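Local coordinates for probable LRR receptor-like serine/threonine-protein kinase At4g26540 (Arabidopsis thaliana, PDB 5HZ0) that acts as a receptor for RGF peptide hormones, which maintain the root stem cell niche, and pairs with SERK co-receptors through its extracellular leucine-rich repeats, at residues V14-L19 / S38-T43. The protein carries 5 engineered substitutions. Sequence-based numbering, arbitrary orientation.
Sequences VSEIQL and SLTSLT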
# COMPACT_ATOMS: atom_id res chain seq x y z
N VAL A 14 30.09 -31.40 -34.98
CA VAL A 14 29.53 -30.32 -34.18
C VAL A 14 28.41 -30.79 -33.24
O VAL A 14 27.48 -31.49 -33.64
CB VAL A 14 29.08 -29.12 -35.05
CG1 VAL A 14 28.26 -28.13 -34.22
CG2 VAL A 14 30.30 -28.43 -35.64
N SER A 15 28.54 -30.37 -31.99
CA SER A 15 27.80 -30.92 -30.87
C SER A 15 26.92 -29.85 -30.25
O SER A 15 25.71 -30.02 -30.13
CB SER A 15 28.78 -31.45 -29.83
OG SER A 15 28.21 -32.50 -29.06
N GLU A 16 27.54 -28.77 -29.79
CA GLU A 16 26.84 -27.72 -29.07
C GLU A 16 27.10 -26.34 -29.65
O GLU A 16 28.25 -25.99 -29.95
CB GLU A 16 27.22 -27.75 -27.59
CG GLU A 16 27.03 -29.12 -26.94
CD GLU A 16 27.39 -29.13 -25.47
OE1 GLU A 16 27.32 -30.21 -24.84
OE2 GLU A 16 27.75 -28.06 -24.94
N ILE A 17 26.04 -25.56 -29.82
CA ILE A 17 26.13 -24.17 -30.24
C ILE A 17 25.60 -23.28 -29.12
O ILE A 17 24.50 -23.50 -28.63
CB ILE A 17 25.29 -23.89 -31.50
CG1 ILE A 17 25.86 -24.63 -32.71
CG2 ILE A 17 25.21 -22.39 -31.78
CD1 ILE A 17 24.95 -24.56 -33.92
N GLN A 18 26.40 -22.29 -28.71
CA GLN A 18 25.95 -21.35 -27.69
C GLN A 18 26.36 -19.90 -27.95
O GLN A 18 27.54 -19.58 -28.07
CB GLN A 18 26.44 -21.77 -26.32
CG GLN A 18 26.32 -20.66 -25.31
CD GLN A 18 26.05 -21.18 -23.93
OE1 GLN A 18 25.59 -22.31 -23.76
NE2 GLN A 18 26.34 -20.36 -22.92
N LEU A 19 25.35 -19.02 -28.01
CA LEU A 19 25.57 -17.58 -28.09
C LEU A 19 24.58 -16.82 -27.22
O LEU A 19 23.37 -16.96 -27.39
CB LEU A 19 25.45 -17.10 -29.54
CG LEU A 19 26.43 -17.68 -30.57
CD1 LEU A 19 25.68 -18.06 -31.84
CD2 LEU A 19 27.56 -16.70 -30.88
N SER A 38 24.31 -33.43 -36.31
CA SER A 38 24.73 -34.07 -35.06
C SER A 38 24.64 -33.19 -33.81
O SER A 38 25.02 -33.62 -32.72
CB SER A 38 26.15 -34.63 -35.20
OG SER A 38 27.07 -33.59 -35.45
N LEU A 39 24.15 -31.96 -33.96
CA LEU A 39 24.07 -31.00 -32.85
C LEU A 39 23.16 -31.47 -31.71
O LEU A 39 21.98 -31.77 -31.92
CB LEU A 39 23.56 -29.65 -33.38
CG LEU A 39 23.38 -28.47 -32.42
CD1 LEU A 39 24.72 -27.88 -32.03
CD2 LEU A 39 22.52 -27.40 -33.07
N THR A 40 23.72 -31.55 -30.50
CA THR A 40 22.95 -31.97 -29.32
C THR A 40 22.33 -30.85 -28.47
O THR A 40 21.36 -31.07 -27.74
CB THR A 40 23.85 -32.87 -28.42
OG1 THR A 40 23.12 -34.05 -28.04
CG2 THR A 40 24.32 -32.13 -27.16
N SER A 41 22.87 -29.64 -28.59
CA SER A 41 22.48 -28.54 -27.71
C SER A 41 22.50 -27.20 -28.43
O SER A 41 23.50 -26.84 -29.03
CB SER A 41 23.40 -28.52 -26.48
OG SER A 41 23.19 -27.39 -25.67
N LEU A 42 21.40 -26.46 -28.37
CA LEU A 42 21.32 -25.18 -29.09
C LEU A 42 20.83 -24.03 -28.22
O LEU A 42 19.66 -23.99 -27.82
CB LEU A 42 20.43 -25.32 -30.32
CG LEU A 42 20.26 -24.03 -31.13
CD1 LEU A 42 21.62 -23.47 -31.53
CD2 LEU A 42 19.38 -24.24 -32.37
N THR A 43 21.72 -23.08 -27.94
CA THR A 43 21.37 -21.91 -27.16
C THR A 43 21.63 -20.66 -27.96
O THR A 43 22.78 -20.26 -28.16
CB THR A 43 22.23 -21.82 -25.89
OG1 THR A 43 22.36 -23.11 -25.29
CG2 THR A 43 21.63 -20.85 -24.90
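Ile-17 and Leu-39 meet at about a right angle, CG1 of Ile-17 lying 3.5 Å from CD1 of Leu-39. Leu-42 runs alongside Ile-17 in the same direction, its CD1 against Ile-17 CB at 3.7 Å. With CG anti to its backbone N (chi1 180°) and chi2 at 74°, Leu-39 brings CD1 to CG1 of Val-14 as well. On the other face, with Glu-16, Ser-41, Gln-18 and Thr-43, the extended Glu-16 chain brings CG against Ser-41 CB at 3.7 Å. Between the two faces the strands pair in parallel: Ile-17 N binds Ser-41 O at 3.0 Å, Thr-43 N binds Ile-17 O, and Leu-19 N binds Thr-43 O, each N-H...O close to straight. Where the pairing begins, Ser-15 O takes two donors in its carbonyl plane, Thr-40 N and Ser-41 N. The Ser-38 hydroxyl OG donates to Val-14 O at 2.8 Å, tilted 24° from that carbonyl plane. An alanine at Ser-38 would probably leave Val-14 O without this donor and the loop leading into Leu-39 less firmly tied to strand 14-20. On its other edge strand 14-20 pairs with the antiparallel strand 6-8, where Ser-15 and Glu-16 together face Lys-7 in a classic beta bulge. Thr-40 OG1 is hydrogen-bonded to Glu-62 O, and strand 65-67 continues the parallel order beyond 41-45, with Leu-66 against Leu-42. The contact thus joins two successive parallel strands near the N-terminal end of the receptor's leucine-rich-repeat solenoid, between strand 6-8 and the repeat strands that follow.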